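Local coordinates for DMATS type aromatic prenyltransferase (Streptomyces coelicolor, PDB 6ZS0), which probably transfers a dimethylallyl group to the 5-position of the indole ring of tryptophan, as a soluble aromatic prenyltransferase of the ABBA-barrel fold, at residues L191-G196 and P201-Y206. Residues are numbered along the deposited sequence; the frame is centred on the assembly and turned at random. Where two conformers were deposited one is given.
Sequences LALDLG and PRAKVY
With CG set anti to the carbonyl carbon (chi1 -62°), the K204 chain runs over the barrel-inner face and then bends at its last two torsions; in one of its two conformers this passes CE 3.4 Å from D194 OD2. There the two side chains cross at a slant, D194 OD2 and K204 NZ stay 4.7 Å apart, and the ammonium bonds S259 OG on the next strand. Nearer the backbone, A192 CB sits 4.1 Å from K204 CB and meets CE1 of Y206 obliquely, while the CB atoms of D194 and R202 touch at 3.7 Å.

On the other face, turned to helix 162-175, L193 has CG anti to its carbonyl carbon (chi1 -72°), which carries CD2 to 4.1 Å from A203 CB; both residues also pack on L173. L191 CD1 and V205 CG2 approach more loosely.

Between the two faces the strands run antiparallel, as a hairpin of strand 191-195 with strand 202-209. A192 N gives K204 O a nearly straight 2.8 Å bond, and K204 N returns one to A192 O. D194 N bonds R202 O, but the return bond is replaced by a water that accepts from R202 N and donates to D194 O (2.7 Å); W198 NE1 also donates to D194 O.

Aliphatic packing thus faces the helix; polar and charged chains, with A192 and Y206 packed among them, face the barrel interior, where D194 lies near K204 and, more weakly, K149. In relatives, basic residues and tyrosines there handle the prenyl diphosphate, a role consistent with K204 and Y206 but unproven.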
ATOM      1  N   LEU A 191     -10.504  -1.086   4.753  1.00 15.55           N
ATOM      2  CA  LEU A 191     -11.220  -1.946   3.813  1.00 16.12           C
ATOM      3  C   LEU A 191     -10.968  -1.410   2.414  1.00 16.19           C
ATOM      4  O   LEU A 191     -11.068  -0.161   2.210  1.00 15.87           O
ATOM      5  CB  LEU A 191     -12.703  -1.950   4.148  1.00 17.18           C
ATOM      6  CG  LEU A 191     -13.543  -2.918   3.327  1.00 18.57           C
ATOM      7  CD1 LEU A 191     -14.607  -3.537   4.217  1.00 19.85           C
ATOM      8  CD2 LEU A 191     -14.165  -2.227   2.136  1.00 18.77           C
ATOM      9  N   ALA A 192     -10.626  -2.287   1.490  1.00 16.61           N
ATOM     10  CA  ALA A 192     -10.280  -1.872   0.125  1.00 16.56           C
ATOM     11  C   ALA A 192     -11.153  -2.607  -0.907  1.00 17.78           C
ATOM     12  O   ALA A 192     -11.599  -3.732  -0.658  1.00 18.07           O
ATOM     13  CB  ALA A 192      -8.831  -2.082  -0.130  1.00 16.17           C
ATOM     14  N   LEU A 193     -11.407  -1.933  -2.004  1.00 18.64           N
ATOM     15  CA  LEU A 193     -12.133  -2.499  -3.173  1.00 20.64           C
ATOM     16  C   LEU A 193     -11.238  -2.408  -4.393  1.00 21.24           C
ATOM     17  O   LEU A 193     -10.773  -1.341  -4.683  1.00 19.70           O
ATOM     18  CB  LEU A 193     -13.423  -1.710  -3.422  1.00 22.41           C
ATOM     19  CG  LEU A 193     -14.541  -1.916  -2.422  1.00 24.79           C
ATOM     20  CD1 LEU A 193     -15.755  -1.065  -2.816  1.00 25.92           C
ATOM     21  CD2 LEU A 193     -14.926  -3.391  -2.355  1.00 25.81           C
ATOM     22  N   ASP A 194     -11.074  -3.510  -5.110  1.00 23.66           N
ATOM     23  CA  ASP A 194     -10.419  -3.540  -6.434  1.00 27.15           C
ATOM     24  C   ASP A 194     -11.484  -3.211  -7.488  1.00 27.52           C
ATOM     25  O   ASP A 194     -12.396  -4.003  -7.600  1.00 29.73           O
ATOM     26  CB  ASP A 194      -9.814  -4.918  -6.690  1.00 30.37           C
ATOM     27  CG  ASP A 194      -8.314  -4.918  -6.700  1.00 34.19           C
ATOM     28  OD1 ASP A 194      -7.741  -4.289  -7.613  1.00 38.99           O
ATOM     29  OD2 ASP A 194      -7.737  -5.526  -5.796  1.00 40.28           O
ATOM     30  N   LEU A 195     -11.397  -2.060  -8.164  1.00 27.29           N
ATOM     31  CA  LEU A 195     -12.402  -1.607  -9.184  1.00 28.50           C
ATOM     32  C   LEU A 195     -11.876  -1.814 -10.619  1.00 29.85           C
ATOM     33  O   LEU A 195     -10.702  -1.492 -10.914  1.00 31.21           O
ATOM     34  CB  LEU A 195     -12.748  -0.134  -8.952  1.00 28.03           C
ATOM     35  CG  LEU A 195     -13.176   0.247  -7.538  1.00 28.36           C
ATOM     36  CD1 LEU A 195     -13.403   1.742  -7.445  1.00 28.09           C
ATOM     37  CD2 LEU A 195     -14.417  -0.511  -7.118  1.00 29.57           C
ATOM     38  N   GLY A 196     -12.732  -2.327 -11.494  1.00 32.14           N
ATOM     39  CA  GLY A 196     -12.405  -2.569 -12.911  1.00 32.01           C
ATOM     40  C   GLY A 196     -13.666  -2.734 -13.727  1.00 33.05           C
ATOM     41  O   GLY A 196     -14.702  -2.161 -13.346  1.00 32.15           O
ATOM     42  N   PRO A 201     -17.858  -7.380  -6.781  1.00 45.28           N
ATOM     43  CA  PRO A 201     -16.842  -6.757  -5.933  1.00 42.59           C
ATOM     44  C   PRO A 201     -15.645  -7.678  -5.618  1.00 39.46           C
ATOM     45  O   PRO A 201     -15.833  -8.862  -5.424  1.00 40.53           O
ATOM     46  CB  PRO A 201     -17.609  -6.410  -4.640  1.00 44.10           C
ATOM     47  CG  PRO A 201     -18.823  -7.320  -4.651  1.00 45.61           C
ATOM     48  CD  PRO A 201     -19.167  -7.476  -6.116  1.00 45.70           C
ATOM     49  N   ARG A 202     -14.450  -7.097  -5.577  1.00 35.43           N
ATOM     50  CA  ARG A 202     -13.235  -7.728  -5.005  1.00 32.96           C
ATOM     51  C   ARG A 202     -12.900  -6.977  -3.709  1.00 28.93           C
ATOM     52  O   ARG A 202     -12.363  -5.877  -3.801  1.00 27.03           O
ATOM     53  CB  ARG A 202     -12.175  -7.724  -6.099  1.00 34.50           C
ATOM     54  CG  ARG A 202     -12.740  -8.208  -7.431  1.00 36.95           C
ATOM     55  CD  ARG A 202     -11.691  -8.552  -8.463  1.00 38.59           C
ATOM     56  NE  ARG A 202     -12.334  -9.112  -9.651  1.00 40.44           N
ATOM     57  CZ  ARG A 202     -11.743  -9.262 -10.836  1.00 42.03           C
ATOM     58  NH1 ARG A 202     -10.483  -8.890 -11.010  1.00 41.97           N
ATOM     59  NH2 ARG A 202     -12.424  -9.776 -11.849  1.00 43.04           N
ATOM     60  N   ALA A 203     -13.296  -7.530  -2.556  1.00 26.37           N
ATOM     61  CA  ALA A 203     -13.270  -6.847  -1.235  1.00 24.92           C
ATOM     62  C   ALA A 203     -12.084  -7.352  -0.432  1.00 23.80           C
ATOM     63  O   ALA A 203     -11.899  -8.572  -0.325  1.00 23.35           O
ATOM     64  CB  ALA A 203     -14.543  -7.072  -0.479  1.00 26.00           C
ATOM     65  N   LYS A 204     -11.317  -6.422   0.131  0.61 22.06           N
ATOM     66  CA  LYS A 204     -10.093  -6.724   0.898  0.61 21.73           C
ATOM     67  C   LYS A 204     -10.262  -6.149   2.301  0.61 20.74           C
ATOM     68  O   LYS A 204     -10.567  -4.949   2.408  0.61 20.48           O
ATOM     69  CB  LYS A 204      -8.879  -6.132   0.181  0.61 22.43           C
ATOM     70  CG  LYS A 204      -8.629  -6.687  -1.217  0.61 23.82           C
ATOM     71  CD  LYS A 204      -7.544  -5.934  -1.983  0.61 24.07           C
ATOM     72  CE  LYS A 204      -6.728  -6.846  -2.884  0.61 25.31           C
ATOM     73  NZ  LYS A 204      -5.737  -7.639  -2.118  0.61 25.78           N
ATOM     74  N   VAL A 205     -10.124  -6.984   3.330  1.00 19.74           N
ATOM     75  CA  VAL A 205     -10.204  -6.538   4.740  1.00 19.13           C
ATOM     76  C   VAL A 205      -8.806  -6.623   5.327  1.00 17.53           C
ATOM     77  O   VAL A 205      -8.177  -7.671   5.215  1.00 16.90           O
ATOM     78  CB  VAL A 205     -11.199  -7.355   5.582  1.00 20.04           C
ATOM     79  CG1 VAL A 205     -11.342  -6.785   6.987  1.00 20.70           C
ATOM     80  CG2 VAL A 205     -12.567  -7.433   4.915  1.00 20.96           C
ATOM     81  N   TYR A 206      -8.331  -5.533   5.902  1.00 16.67           N
ATOM     82  CA  TYR A 206      -7.014  -5.473   6.566  1.00 16.59           C
ATOM     83  C   TYR A 206      -7.208  -5.570   8.071  1.00 17.03           C
ATOM     84  O   TYR A 206      -8.134  -4.927   8.616  1.00 17.53           O
ATOM     85  CB  TYR A 206      -6.266  -4.198   6.197  1.00 16.34           C
ATOM     86  CG  TYR A 206      -5.759  -4.159   4.794  1.00 16.30           C
ATOM     87  CD1 TYR A 206      -6.620  -4.015   3.728  1.00 17.02           C
ATOM     88  CD2 TYR A 206      -4.399  -4.271   4.533  1.00 16.57           C
ATOM     89  CE1 TYR A 206      -6.147  -3.984   2.428  1.00 17.78           C
ATOM     90  CE2 TYR A 206      -3.911  -4.190   3.241  1.00 17.18           C
ATOM     91  CZ  TYR A 206      -4.791  -4.055   2.188  1.00 17.94           C
ATOM     92  OH  TYR A 206      -4.351  -4.025   0.890  1.00 21.44           O
TER
HETATM   93  O   HOH W   1     -14.598  -4.411  -6.153  1.00 37.20           O